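Local coordinates for protein sugar isomerase (Sinorhizobium meliloti, PDB 3QC0) that binds a zinc ion in a xylose isomerase-like TIM barrel and probably catalyses the isomerisation of a sugar, at residues 18-23 against 48-53; 160-165 against 195-200; 219-224 against 253-258. All coordinates share one frame; numbering follows the deposited sequence. Where two conformers were deposited one is given.

All three contacts belong to one eight-stranded TIM barrel, and no two of them touch. Contact 1 lies toward the surface and is partly buried. It packs helix 20-29 against helix 47-57 through an aromatic ring and small aliphatic groups. Contact 2 is buried, on the opposite side of the chain's centre from contact 1. It joins helix 158-168 to the turn between helix 187-196 and strand 200-205. Contact 3 is also buried but pairs two loops that follow strands 200-205 and 245-247. Contacts 2 and 3 both use a selenomethionine, against aliphatic groups in contact 2 and over an indole in contact 3. Contact 3 alone has a bridging water and a carboxylate beside its ring.

Contact 1: residues 18-23 against 48-53; sequences CGFAEA and GEAGRI
Ala-50 is the first residue of 48-53 to meet the other segment, and it meets the ring of Phe-20. Its CB sits over one ring face, displaced toward the rim. The line from CB to the ring centroid is 4.2 Å long and 19° off the ring normal, which makes this a CH-pi contact. The nearest ring atom is Phe-20 CZ, 3.9 Å from Ala-50 CB. Phe-20 reaches this far because its CG is anti to the backbone N (chi1 -176°), which sends the ring out across the gap between the helices.

Beside the contact, a salt bridge between Arg-52 and Glu-49 links two successive turns of the same helix.

Ile-53, one turn on from Ala-50, makes contact with two branches. Its CG2 comes to the edge of the Phe-20 ring, near the ring plane, 4.1 Å from Phe-20 CE1. Its CD1 reaches Ala-21 CB at 4.2 Å and lies beside the same edge of the ring. Phe-20 is thus held on a face by Ala-50 and at an edge by Ile-53. Ile-45, on helix 39-45, touches Phe-20, Ala-21, Ala-50 and Ile-53 and fills in around them.

Gly-19 is the N-cap of helix 20-29, so the ring stands on the first turn. The two helices follow strands 7-10 and 34-36, and their contact is that of neighbouring outer helices in a TIM barrel.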
loop_
_atom_site.group_PDB
_atom_site.type_symbol
_atom_site.label_atom_id
_atom_site.label_comp_id
_atom_site.label_asym_id
_atom_site.label_seq_id
_atom_site.Cartn_x
_atom_site.Cartn_y
_atom_site.Cartn_z
ATOM N N CYS A 18 -0.484 9.595 28.324
ATOM C CA CYS A 18 -1.702 10.100 28.917
ATOM C C CYS A 18 -2.851 9.149 28.779
ATOM O O CYS A 18 -3.109 8.650 27.682
ATOM C CB CYS A 18 -2.142 11.429 28.289
ATOM S SG CYS A 18 -0.941 12.758 28.311
ATOM N N GLY A 19 -3.582 8.958 29.870
ATOM C CA GLY A 19 -4.908 8.396 29.776
ATOM C C GLY A 19 -5.881 9.485 29.372
ATOM O O GLY A 19 -5.494 10.621 29.117
ATOM N N PHE A 20 -7.165 9.149 29.354
ATOM C CA PHE A 20 -8.185 10.045 28.789
ATOM C C PHE A 20 -8.266 11.420 29.452
ATOM O O PHE A 20 -8.288 12.447 28.781
ATOM C CB PHE A 20 -9.567 9.348 28.870
ATOM C CG PHE A 20 -10.685 10.118 28.233
ATOM C CD1 PHE A 20 -11.386 11.078 28.919
ATOM C CD2 PHE A 20 -11.100 9.812 26.931
ATOM C CE1 PHE A 20 -12.414 11.779 28.314
ATOM C CE2 PHE A 20 -12.100 10.502 26.323
ATOM C CZ PHE A 20 -12.816 11.471 27.015
ATOM N N ALA A 21 -8.358 11.466 30.795
ATOM C CA ALA A 21 -8.508 12.734 31.457
ATOM C C ALA A 21 -7.322 13.670 31.287
ATOM O O ALA A 21 -7.515 14.875 31.065
ATOM C CB ALA A 21 -8.748 12.504 32.959
ATOM N N GLU A 22 -6.111 13.116 31.393
ATOM C CA GLU A 22 -4.905 13.933 31.229
ATOM C C GLU A 22 -4.758 14.405 29.792
ATOM O O GLU A 22 -4.364 15.534 29.543
ATOM C CB GLU A 22 -3.637 13.189 31.621
ATOM C CG GLU A 22 -2.456 14.192 31.765
ATOM C CD GLU A 22 -1.113 13.534 31.902
ATOM O OE1 GLU A 22 -1.058 12.321 32.228
ATOM O OE2 GLU A 22 -0.110 14.248 31.677
ATOM N N ALA A 23 -5.071 13.521 28.845
ATOM C CA ALA A 23 -5.034 13.902 27.441
ATOM C C ALA A 23 -5.975 15.074 27.185
ATOM O O ALA A 23 -5.625 16.045 26.553
ATOM C CB ALA A 23 -5.399 12.706 26.557
ATOM N N GLY A 48 -19.120 6.535 31.516
ATOM C CA GLY A 48 -19.878 7.606 32.142
ATOM C C GLY A 48 -19.027 8.808 32.488
ATOM O O GLY A 48 -19.412 9.953 32.239
ATOM N N GLU A 49 -17.847 8.557 33.042
ATOM C CA GLU A 49 -16.925 9.634 33.365
ATOM C C GLU A 49 -16.414 10.292 32.091
ATOM O O GLU A 49 -16.313 11.514 32.010
ATOM C CB GLU A 49 -15.763 9.114 34.226
ATOM C CG GLU A 49 -14.735 10.140 34.617
ATOM C CD GLU A 49 -15.268 11.318 35.447
ATOM O OE1 GLU A 49 -16.408 11.262 35.957
ATOM O OE2 GLU A 49 -14.542 12.322 35.546
ATOM N N ALA A 50 -16.123 9.490 31.068
ATOM C CA ALA A 50 -15.683 10.091 29.840
ATOM C C ALA A 50 -16.737 11.047 29.295
ATOM O O ALA A 50 -16.418 12.120 28.862
ATOM C CB ALA A 50 -15.310 8.980 28.774
ATOM N N GLY A 51 -18.002 10.648 29.273
ATOM C CA GLY A 51 -19.052 11.534 28.750
ATOM C C GLY A 51 -19.273 12.768 29.632
ATOM O O GLY A 51 -19.597 13.850 29.140
ATOM N N ARG A 52 -19.100 12.610 30.939
ATOM C CA ARG A 52 -19.211 13.766 31.838
ATOM C C ARG A 52 -18.144 14.810 31.497
ATOM O O ARG A 52 -18.460 16.002 31.379
ATOM C CB ARG A 52 -19.084 13.326 33.286
ATOM C CG ARG A 52 -19.317 14.487 34.277
ATOM C CD ARG A 52 -18.774 14.190 35.685
ATOM N NE ARG A 52 -17.309 14.153 35.748
ATOM C CZ ARG A 52 -16.501 15.215 35.655
ATOM N NH1 ARG A 52 -16.992 16.442 35.491
ATOM N NH2 ARG A 52 -15.187 15.047 35.718
ATOM N N ILE A 53 -16.895 14.353 31.307
ATOM C CA ILE A 53 -15.784 15.229 30.911
ATOM C C ILE A 53 -16.075 15.881 29.571
ATOM O O ILE A 53 -15.896 17.077 29.386
ATOM C CB ILE A 53 -14.451 14.463 30.836
ATOM C CG1 ILE A 53 -14.024 14.007 32.231
ATOM C CG2 ILE A 53 -13.357 15.307 30.134
ATOM C CD1 ILE A 53 -12.866 13.028 32.274
#

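Contact 2: residues 160-165 against 195-200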
loop_
_atom_site.group_PDB
_atom_site.type_symbol
_atom_site.label_atom_id
_atom_site.label_comp_id
_atom_site.label_asym_id
_atom_site.label_seq_id
_atom_site.Cartn_x
_atom_site.Cartn_y
_atom_site.Cartn_z
ATOM N N GLN A 160 -12.964 2.400 -3.354
ATOM C CA GLN A 160 -13.628 1.225 -2.878
ATOM C C GLN A 160 -14.535 1.593 -1.704
ATOM O O GLN A 160 -15.656 1.102 -1.611
ATOM C CB GLN A 160 -12.586 0.185 -2.479
ATOM C CG GLN A 160 -13.166 -1.065 -1.847
ATOM C CD GLN A 160 -12.124 -1.881 -1.093
ATOM O OE1 GLN A 160 -11.032 -1.379 -0.823
ATOM N NE2 GLN A 160 -12.488 -3.108 -0.703
ATOM N N ALA A 161 -14.026 2.395 -0.761
ATOM C CA ALA A 161 -14.853 2.826 0.377
ATOM C C ALA A 161 -16.121 3.511 -0.101
ATOM O O ALA A 161 -17.229 3.288 0.423
ATOM C CB ALA A 161 -14.054 3.724 1.330
ATOM N N LEU A 162 -15.950 4.396 -1.070
ATOM C CA LEU A 162 -17.114 5.100 -1.635
ATOM C C LEU A 162 -18.071 4.164 -2.376
ATOM O O LEU A 162 -19.288 4.344 -2.317
ATOM C CB LEU A 162 -16.649 6.265 -2.514
ATOM C CG LEU A 162 -15.908 7.391 -1.767
ATOM C CD1 LEU A 162 -15.246 8.379 -2.748
ATOM C CD2 LEU A 162 -16.885 8.146 -0.804
ATOM N N ASP A 163 -17.551 3.165 -3.076
ATOM C CA ASP A 163 -18.391 2.134 -3.691
ATOM C C ASP A 163 -19.276 1.458 -2.644
ATOM O O ASP A 163 -20.473 1.222 -2.871
ATOM C CB ASP A 163 -17.563 1.059 -4.387
ATOM C CG ASP A 163 -16.927 1.530 -5.690
ATOM O OD1 ASP A 163 -17.223 2.632 -6.225
ATOM O OD2 ASP A 163 -16.060 0.747 -6.180
ATOM N N ILE A 164 -18.712 1.178 -1.474
ATOM C CA ILE A 164 -19.489 0.560 -0.429
ATOM C C ILE A 164 -20.546 1.540 0.086
ATOM O O ILE A 164 -21.665 1.123 0.330
ATOM C CB ILE A 164 -18.582 0.068 0.734
ATOM C CG1 ILE A 164 -17.582 -0.996 0.228
ATOM C CG2 ILE A 164 -19.422 -0.405 1.952
ATOM C CD1 ILE A 164 -16.453 -1.340 1.210
ATOM N N CYS A 165 -20.184 2.810 0.274
ATOM C CA CYS A 165 -21.130 3.858 0.706
ATOM C C CYS A 165 -22.279 3.920 -0.262
ATOM O O CYS A 165 -23.430 4.018 0.153
ATOM C CB CYS A 165 -20.452 5.203 0.847
ATOM S SG CYS A 165 -19.323 5.345 2.211
ATOM N N GLY A 195 -17.153 14.268 -2.039
ATOM C CA GLY A 195 -17.844 15.531 -1.784
ATOM C C GLY A 195 -19.202 15.533 -2.452
ATOM O O GLY A 195 -20.206 15.982 -1.846
ATOM N N LYS A 196 -19.274 15.077 -3.696
ATOM C CA LYS A 196 -20.571 14.999 -4.406
ATOM C C LYS A 196 -21.575 14.068 -3.724
ATOM O O LYS A 196 -22.793 14.299 -3.744
ATOM C CB LYS A 196 -20.413 14.531 -5.856
ATOM C CG LYS A 196 -19.623 15.480 -6.760
ATOM C CD LYS A 196 -19.417 14.786 -8.123
ATOM C CE LYS A 196 -18.416 15.467 -9.017
ATOM N NZ LYS A 196 -18.450 14.799 -10.371
HETATM N N MSE A 197 -21.069 12.999 -3.140
HETATM C CA MSE A 197 -21.851 12.075 -2.333
HETATM C C MSE A 197 -22.190 12.599 -0.928
HETATM O O MSE A 197 -22.876 11.917 -0.175
HETATM C CB MSE A 197 -21.073 10.743 -2.190
HETATM C CG MSE A 197 -20.999 9.996 -3.541
HETATM SE SE MSE A 197 -19.897 8.452 -3.548
HETATM C CE MSE A 197 -20.749 7.663 -1.978
ATOM N N LYS A 198 -21.641 13.742 -0.542
ATOM C CA LYS A 198 -21.780 14.271 0.836
ATOM C C LYS A 198 -21.316 13.231 1.866
ATOM O O LYS A 198 -21.904 13.086 2.938
ATOM C CB LYS A 198 -23.226 14.805 1.088
ATOM C CG LYS A 198 -23.520 15.948 0.150
ATOM C CD LYS A 198 -24.587 16.923 0.719
ATOM C CE LYS A 198 -25.942 16.331 0.738
ATOM N NZ LYS A 198 -27.013 17.448 0.972
ATOM N N ALA A 199 -20.246 12.502 1.513
ATOM C CA ALA A 199 -19.827 11.337 2.294
ATOM C C ALA A 199 -18.656 11.614 3.234
ATOM O O ALA A 199 -18.301 10.720 3.967
ATOM C CB ALA A 199 -19.451 10.150 1.325
ATOM N N ILE A 200 -18.022 12.793 3.181
ATOM C CA ILE A 200 -16.793 13.029 3.977
ATOM C C ILE A 200 -17.194 13.308 5.419
ATOM O O ILE A 200 -17.928 14.262 5.712
ATOM C CB ILE A 200 -15.863 14.135 3.421
ATOM C CG1 ILE A 200 -15.536 13.876 1.931
ATOM C CG2 ILE A 200 -14.590 14.259 4.343
ATOM C CD1 ILE A 200 -14.761 15.040 1.280
#
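This is a buried apolar contact in the outer layer of the barrel, where Leu-162 and Cys-165 of helix 158-168 receive Met-197 and Ala-199. The latter two lie in the turn that leads from helix 187-196 into strand 200-205.

Met-197, present as selenomethionine, does most of the touching. Its side chain and that of Leu-162 cross obliquely, with Met-197 SE 4.0 Å from Leu-162 CB. The chain then bends at its last torsion (chi3 52°). That bend lays the methyl group against the helix, where Met-197 CE is 3.8 Å from Cys-165 CB. The same CE lies 3.6 Å from the carbonyl oxygen Leu-162 O, so the methyl touches backbone as well as side chain.

Leu-162 carries the rest. One of its methyls, CD2, meets Ala-199 CB at 3.9 Å and also lies beside the selenium and CE of Met-197. CD2 thus meets both residues of the turn.

Lys-198 separates Met-197 from Ala-199. It has a positive phi of 55° and ends helix 187-196 in a Schellman motif. Lys-198 N bonds back to Gly-195 O at 3.0 Å. The reversal lets Met-197 and Ala-199 both aim at helix 158-168, while Lys-198 is exposed.

Beneath the contact, Val-174 of strand 172-177 touches both Leu-162 and Cys-165, and its backbone bonds that of Ala-199. Cys-165 also rests on Ile-141 of strand 139-141. Leu-162 also packs on Gln-190, Arg-193 and Ala-194 of helix 187-196, and Asp-163 forms a salt bridge with Arg-193.

Contact 3: residues 219-224 against 253-258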
loop_
_atom_site.group_PDB
_atom_site.type_symbol
_atom_site.label_atom_id
_atom_site.label_comp_id
_atom_site.label_asym_id
_atom_site.label_seq_id
_atom_site.Cartn_x
_atom_site.Cartn_y
_atom_site.Cartn_z
ATOM N N ARG A 219 4.394 6.699 11.929
ATOM C CA ARG A 219 3.779 7.872 11.321
ATOM C C ARG A 219 4.563 9.125 11.689
ATOM O O ARG A 219 5.125 9.213 12.804
ATOM C CB ARG A 219 2.336 8.081 11.747
ATOM C CG ARG A 219 1.393 6.951 11.444
ATOM C CD ARG A 219 -0.037 7.422 11.594
ATOM N NE ARG A 219 -1.013 6.408 11.251
ATOM C CZ ARG A 219 -2.293 6.656 10.990
ATOM N NH1 ARG A 219 -2.799 7.877 11.131
ATOM N NH2 ARG A 219 -3.090 5.659 10.627
ATOM N N GLY A 220 4.574 10.095 10.786
ATOM C CA GLY A 220 5.283 11.355 10.987
ATOM C C GLY A 220 4.410 12.456 11.525
ATOM O O GLY A 220 3.184 12.475 11.311
HETATM N N MSE A 221 5.040 13.368 12.273
HETATM C CA MSE A 221 4.455 14.645 12.543
HETATM C C MSE A 221 4.308 15.393 11.215
HETATM O O MSE A 221 5.198 15.353 10.352
HETATM C CB MSE A 221 5.387 15.415 13.485
HETATM C CG MSE A 221 4.962 16.814 13.850
HETATM SE SE MSE A 221 3.286 17.001 14.775
HETATM C CE MSE A 221 3.968 16.162 16.439
HETATM N N MSE A 222 3.216 16.099 11.074
HETATM C CA MSE A 222 2.948 16.868 9.864
HETATM C C MSE A 222 4.110 17.781 9.540
HETATM O O MSE A 222 4.532 18.565 10.378
HETATM C CB MSE A 222 1.714 17.740 10.023
HETATM C CG MSE A 222 0.423 17.026 10.144
HETATM SE SE MSE A 222 -0.011 16.383 11.939
HETATM C CE MSE A 222 0.023 17.996 12.945
ATOM N N GLY A 223 4.607 17.714 8.315
ATOM C CA GLY A 223 5.753 18.494 7.863
ATOM C C GLY A 223 7.095 17.794 7.939
ATOM O O GLY A 223 8.079 18.294 7.373
ATOM N N ASP A 224 7.170 16.677 8.648
ATOM C CA ASP A 224 8.404 15.916 8.737
ATOM C C ASP A 224 8.508 14.934 7.580
ATOM O O ASP A 224 9.586 14.350 7.349
ATOM C CB ASP A 224 8.503 15.140 10.062
ATOM C CG ASP A 224 8.897 16.017 11.265
ATOM O OD1 ASP A 224 9.219 17.214 11.062
ATOM O OD2 ASP A 224 8.957 15.446 12.380
ATOM N N ASP A 253 9.114 5.447 18.475
ATOM C CA ASP A 253 10.508 5.833 18.792
ATOM C C ASP A 253 10.748 7.329 18.829
ATOM O O ASP A 253 11.881 7.761 19.100
ATOM C CB ASP A 253 11.456 5.182 17.782
ATOM C CG ASP A 253 11.597 3.671 18.013
ATOM O OD1 ASP A 253 11.302 3.196 19.151
ATOM O OD2 ASP A 253 12.021 2.963 17.062
ATOM N N ASN A 254 9.709 8.127 18.607
ATOM C CA ASN A 254 9.827 9.573 18.647
ATOM C C ASN A 254 8.719 10.209 19.506
ATOM O O ASN A 254 8.902 10.374 20.719
ATOM C CB ASN A 254 9.906 10.175 17.228
ATOM C CG ASN A 254 10.229 11.649 17.227
ATOM O OD1 ASN A 254 10.544 12.227 18.277
ATOM N ND2 ASN A 254 10.168 12.280 16.055
ATOM N N TRP A 255 7.565 10.520 18.941
ATOM C CA TRP A 255 6.573 11.356 19.638
ATOM C C TRP A 255 5.983 10.696 20.871
ATOM O O TRP A 255 5.686 11.403 21.855
ATOM C CB TRP A 255 5.477 11.840 18.681
ATOM C CG TRP A 255 6.094 12.578 17.563
ATOM C CD1 TRP A 255 6.298 12.123 16.269
ATOM C CD2 TRP A 255 6.660 13.882 17.618
ATOM N NE1 TRP A 255 6.951 13.071 15.551
ATOM C CE2 TRP A 255 7.210 14.155 16.339
ATOM C CE3 TRP A 255 6.800 14.835 18.632
ATOM C CZ2 TRP A 255 7.823 15.358 16.035
ATOM C CZ3 TRP A 255 7.410 16.023 18.331
ATOM C CH2 TRP A 255 7.910 16.287 17.051
ATOM N N TRP A 256 5.896 9.376 20.892
ATOM C CA TRP A 256 5.389 8.687 22.082
ATOM C C TRP A 256 6.398 8.703 23.236
ATOM O O TRP A 256 6.021 8.354 24.342
ATOM C CB TRP A 256 5.002 7.229 21.808
ATOM C CG TRP A 256 3.702 7.073 21.051
ATOM C CD1 TRP A 256 2.808 8.052 20.746
ATOM C CD2 TRP A 256 3.166 5.859 20.527
ATOM N NE1 TRP A 256 1.730 7.515 20.063
ATOM C CE2 TRP A 256 1.928 6.171 19.916
ATOM C CE3 TRP A 256 3.601 4.543 20.513
ATOM C CZ2 TRP A 256 1.141 5.212 19.294
ATOM C CZ3 TRP A 256 2.825 3.588 19.904
ATOM C CH2 TRP A 256 1.588 3.932 19.308
ATOM N N LYS A 257 7.648 9.057 22.939
ATOM C CA LYS A 257 8.719 9.098 23.951
ATOM C C LYS A 257 8.967 10.518 24.453
ATOM O O LYS A 257 9.873 10.746 25.283
ATOM C CB LYS A 257 10.009 8.510 23.372
ATOM C CG LYS A 257 9.988 6.995 23.200
ATOM C CD LYS A 257 11.309 6.467 22.637
ATOM C CE LYS A 257 11.415 4.952 22.811
ATOM N NZ LYS A 257 12.633 4.385 22.173
ATOM N N ARG A 258 8.179 11.480 23.977
ATOM C CA ARG A 258 8.360 12.883 24.335
ATOM C C ARG A 258 7.245 13.393 25.260
ATOM O O ARG A 258 6.171 12.809 25.312
ATOM C CB ARG A 258 8.451 13.719 23.061
ATOM C CG ARG A 258 9.747 13.403 22.301
ATOM C CD ARG A 258 9.763 13.841 20.884
ATOM N NE ARG A 258 9.917 15.273 20.718
ATOM C CZ ARG A 258 10.429 15.853 19.635
ATOM N NH1 ARG A 258 10.829 15.127 18.601
ATOM N NH2 ARG A 258 10.533 17.173 19.578
HETATM O O HOH W 1 7.974 12.924 12.780
#
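Met-221 and Trp-255 form a Met-aromatic contact between two loops of the TIM barrel, those after strands 200-205 and 245-247. The side chains cross at about a right angle. Met-221, present as selenomethionine, lays its CE over the centre of the six-membered ring, 3.6 Å from the centroid and 6° off the ring normal. This close approach of the methyl to the face is a CH-pi contact. CG is anti to the backbone N (chi1 178°), and two further bends fold the chain back over the indole. The selenium itself is more distant and oblique. Nearer the backbone, Met-221 CB is 3.5 Å from Trp-255 NE1.

The opposite face of the indole is covered by polar groups of its own segment. Asn-254 ND2 lies above the rim, and the Arg-258 guanidinium has Trp-255 CZ3 3.3 Å from its plane. Arg-258 NH1 also bonds a lone pair of Asn-254 OD1 at 2.9 Å, which helps to fix the guanidinium's rotation.

Asp-224 approaches the ring edge, with its carboxylate tilted 26° from the ring plane. Its OD2 is 3.8 Å from Trp-255 CZ2, while OD1 forms a salt bridge with Arg-270. Nearby, Arg-219 bonds the zinc ligand Asp-177.

One water in the indole plane joins the loops. It accepts from Trp-255 NE1 at 3.0 Å and from Met-221 N, and donates to Asp-224 OD2 at 2.7 Å.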